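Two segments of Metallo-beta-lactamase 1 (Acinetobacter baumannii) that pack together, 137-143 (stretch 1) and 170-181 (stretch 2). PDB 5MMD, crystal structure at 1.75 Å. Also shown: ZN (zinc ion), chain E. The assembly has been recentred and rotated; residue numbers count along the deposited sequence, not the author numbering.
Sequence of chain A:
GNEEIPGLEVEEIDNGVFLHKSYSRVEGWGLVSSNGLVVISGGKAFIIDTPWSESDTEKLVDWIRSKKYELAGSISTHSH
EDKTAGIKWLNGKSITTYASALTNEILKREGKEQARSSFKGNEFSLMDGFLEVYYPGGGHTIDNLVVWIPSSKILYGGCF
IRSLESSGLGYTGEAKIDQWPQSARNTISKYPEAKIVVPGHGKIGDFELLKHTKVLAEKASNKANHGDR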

# COMPACT_ATOMS: atom_id res chain seq x y z
N GLY A 137 6.17 2.46 12.20
CA GLY A 137 7.61 2.54 12.39
C GLY A 137 8.24 1.87 11.19
O GLY A 137 7.54 1.35 10.32
N GLY A 138 9.58 1.87 11.13
CA GLY A 138 10.24 1.39 9.93
C GLY A 138 10.14 -0.12 9.78
O GLY A 138 9.97 -0.81 10.78
N GLY A 139 10.25 -0.60 8.54
CA GLY A 139 10.22 -2.04 8.24
C GLY A 139 10.79 -2.28 6.85
O GLY A 139 11.99 -2.17 6.65
N HIS A 140 9.90 -2.56 5.91
CA HIS A 140 10.24 -2.60 4.50
C HIS A 140 11.03 -1.35 4.10
O HIS A 140 12.00 -1.45 3.34
CB HIS A 140 8.97 -2.70 3.70
CG HIS A 140 9.16 -2.55 2.23
ND1 HIS A 140 9.80 -3.50 1.45
CD2 HIS A 140 8.80 -1.55 1.39
CE1 HIS A 140 9.82 -3.07 0.19
NE2 HIS A 140 9.22 -1.89 0.13
N THR A 141 10.57 -0.18 4.58
CA THR A 141 11.22 1.10 4.38
C THR A 141 10.98 1.97 5.62
O THR A 141 10.13 1.66 6.48
CB THR A 141 10.71 1.85 3.12
OG1 THR A 141 9.28 2.04 3.18
CG2 THR A 141 11.09 1.08 1.85
N ILE A 142 11.69 3.08 5.69
CA ILE A 142 11.56 3.97 6.81
C ILE A 142 10.17 4.63 6.79
O ILE A 142 9.68 5.01 7.83
CB ILE A 142 12.67 5.06 6.79
CG1 ILE A 142 12.61 5.91 8.07
CG2 ILE A 142 12.52 5.94 5.57
CD1 ILE A 142 12.81 5.14 9.40
N ASP A 143 9.54 4.76 5.62
CA ASP A 143 8.30 5.55 5.54
C ASP A 143 7.02 4.72 5.46
O ASP A 143 5.93 5.30 5.39
CB ASP A 143 8.35 6.51 4.34
CG ASP A 143 8.56 5.78 3.00
OD1 ASP A 143 9.21 4.72 3.00
OD2 ASP A 143 8.08 6.27 1.94
N GLY A 170 11.65 -10.14 1.30
CA GLY A 170 11.61 -9.54 -0.02
C GLY A 170 12.78 -8.57 -0.24
O GLY A 170 13.90 -8.85 0.18
N TYR A 171 12.54 -7.47 -0.92
CA TYR A 171 13.59 -6.48 -1.19
C TYR A 171 13.94 -5.69 0.06
O TYR A 171 13.12 -4.93 0.58
CB TYR A 171 13.15 -5.51 -2.29
CG TYR A 171 14.12 -4.35 -2.45
CD1 TYR A 171 15.43 -4.57 -2.87
CD2 TYR A 171 13.75 -3.04 -2.14
CE1 TYR A 171 16.33 -3.51 -3.02
CE2 TYR A 171 14.65 -1.97 -2.28
CZ TYR A 171 15.93 -2.22 -2.71
OH TYR A 171 16.83 -1.18 -2.86
N THR A 172 15.16 -5.87 0.57
CA THR A 172 15.52 -5.26 1.85
C THR A 172 16.64 -4.22 1.71
O THR A 172 17.27 -3.84 2.70
CB THR A 172 15.96 -6.31 2.83
OG1 THR A 172 17.08 -7.01 2.27
CG2 THR A 172 14.83 -7.27 3.13
N GLY A 173 16.89 -3.77 0.49
CA GLY A 173 17.93 -2.78 0.20
C GLY A 173 17.72 -1.42 0.84
O GLY A 173 18.69 -0.68 1.00
N GLU A 174 16.48 -1.09 1.21
CA GLU A 174 16.19 0.15 1.96
C GLU A 174 15.35 -0.12 3.23
O GLU A 174 14.64 0.75 3.72
CB GLU A 174 15.46 1.17 1.07
CG GLU A 174 16.21 1.55 -0.21
CD GLU A 174 15.27 1.89 -1.36
OE1 GLU A 174 14.43 2.79 -1.20
OE2 GLU A 174 15.38 1.27 -2.44
N ALA A 175 15.49 -1.32 3.79
CA ALA A 175 14.75 -1.70 4.99
C ALA A 175 15.38 -1.22 6.28
O ALA A 175 16.57 -0.92 6.34
CB ALA A 175 14.61 -3.21 5.06
N LYS A 176 14.55 -1.18 7.31
CA LYS A 176 14.98 -0.97 8.68
C LYS A 176 14.78 -2.29 9.40
O LYS A 176 13.76 -2.50 10.08
CB LYS A 176 14.17 0.15 9.34
CG LYS A 176 14.12 1.43 8.53
CD LYS A 176 15.49 2.03 8.25
CE LYS A 176 16.10 2.60 9.51
NZ LYS A 176 17.41 3.23 9.28
N ILE A 177 15.74 -3.20 9.24
CA ILE A 177 15.56 -4.58 9.68
C ILE A 177 15.44 -4.63 11.19
O ILE A 177 14.65 -5.39 11.73
CB ILE A 177 16.72 -5.54 9.26
CG1 ILE A 177 16.72 -5.76 7.75
CG2 ILE A 177 16.56 -6.89 9.95
CD1 ILE A 177 15.41 -6.27 7.20
N ASP A 178 16.21 -3.79 11.86
CA ASP A 178 16.22 -3.81 13.30
C ASP A 178 14.96 -3.16 13.91
O ASP A 178 14.57 -3.50 15.03
CB ASP A 178 17.48 -3.12 13.79
CG ASP A 178 18.74 -3.91 13.43
OD1 ASP A 178 18.66 -5.15 13.19
OD2 ASP A 178 19.81 -3.28 13.36
N GLN A 179 14.32 -2.28 13.17
CA GLN A 179 13.06 -1.68 13.64
C GLN A 179 11.81 -2.50 13.28
O GLN A 179 10.76 -2.36 13.93
CB GLN A 179 12.92 -0.27 13.07
CG GLN A 179 14.06 0.71 13.48
CD GLN A 179 13.87 2.07 12.82
OE1 GLN A 179 12.79 2.35 12.26
NE2 GLN A 179 14.90 2.92 12.86
N TRP A 180 11.92 -3.35 12.26
CA TRP A 180 10.76 -4.05 11.70
C TRP A 180 10.01 -4.92 12.73
O TRP A 180 8.79 -4.91 12.77
CB TRP A 180 11.19 -4.91 10.52
CG TRP A 180 10.09 -5.15 9.52
CD1 TRP A 180 8.73 -5.20 9.76
CD2 TRP A 180 10.24 -5.37 8.12
NE1 TRP A 180 8.05 -5.43 8.61
CE2 TRP A 180 8.94 -5.55 7.57
CE3 TRP A 180 11.35 -5.46 7.26
CZ2 TRP A 180 8.73 -5.82 6.22
CZ3 TRP A 180 11.14 -5.69 5.93
CH2 TRP A 180 9.84 -5.88 5.41
N PRO A 181 10.74 -5.67 13.57
CA PRO A 181 9.97 -6.44 14.55
C PRO A 181 9.10 -5.56 15.48
O PRO A 181 7.92 -5.87 15.62
CB PRO A 181 11.04 -7.18 15.34
CG PRO A 181 12.26 -7.20 14.45
CD PRO A 181 12.19 -5.89 13.70
ZN ZN E . 8.82 -0.99 -1.52
O HOH W 1 10.80 2.81 13.85
O HOH W 2 11.36 -5.59 2.36
O HOH W 3 13.70 -2.21 1.22
O HOH W 4 13.73 3.37 3.84
O HOH W 5 8.28 -2.07 -2.86

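A loop that presents a metal ligand is often held by its backbone, leaving the ligand's side chain free to face the metal. The contact between residues 137-143 and 170-181 of this metallo-beta-lactamase illustrates the principle: neither partner offers a regular strand, and just one strong direct hydrogen bond crosses between them, yet 493 Å² of surface is buried, with water completing much of the polar bonding.

Gly-137 stays out of contact, so the interface opens at Gly-138. Its N makes a weak hydrogen bond to Gln-179 OE1 at 3.4 Å, and water 1 reinforces the pairing by accepting from Gly-138 N (3.1 Å) and donating to Gln-179 OE1 (2.6 Å). The carbonyl meets the CA-H of Trp-180, with Gly-138 O 3.5 Å from Trp-180 CA. No side chain could fit here unchanged: an ideal CB on Gly-138 would lie 2.6 Å from Gln-179 OE1 and 2.8 Å from Lys-176 CG.

Gly-139 comes closer still, its CA 4.0 Å from Trp-180 CA. The main chain lies over one face of the indole, and Gly-139 CA sits 3.5 Å from the centroid of the five-membered ring, a CH-pi contact in which a polarized C-H meets the electron-rich ring. A CB would clash with Trp-180 NE1 at 2.9 Å. The strong hydrogen bond is also here, from Lys-176 N to Gly-139 O, at 2.8 Å and 158°.

His-140 continues across the same indole face, its N 3.4 Å from Trp-180 CH2. Its CA-to-CB bond points away from stretch 2, and His-140 NE2 binds zinc at 1.9 Å. The other ring nitrogen is tied back through water 2, which accepts from His-140 ND1 (2.8 Å) and donates to Tyr-171 O (2.6 Å). Two carbonyls, His-140 O and Glu-174 O, approach to 3.5 Å without bonding, since both are acceptors; water 3 instead donates to His-140 O and Tyr-171 O while accepting from Glu-174 N. His-140 O also receives a CA-H contact from Ala-175 CA at 3.2 Å.

Thr-141 directs its CA-H almost straight at Glu-174 O, with Thr-141 CA 3.5 Å from that oxygen and an angle of 174° at the hydrogen. Its hydroxyl is used within its own stretch, Thr-141 OG1 donating to Asp-143 OD1 at 2.7 Å.

Ile-142 closes the contact, its CD1 packing 4.0 Å from Lys-176 CG, apolar carbon against the aliphatic part of a lysine, while water 4 links Ile-142 N to Glu-174 O.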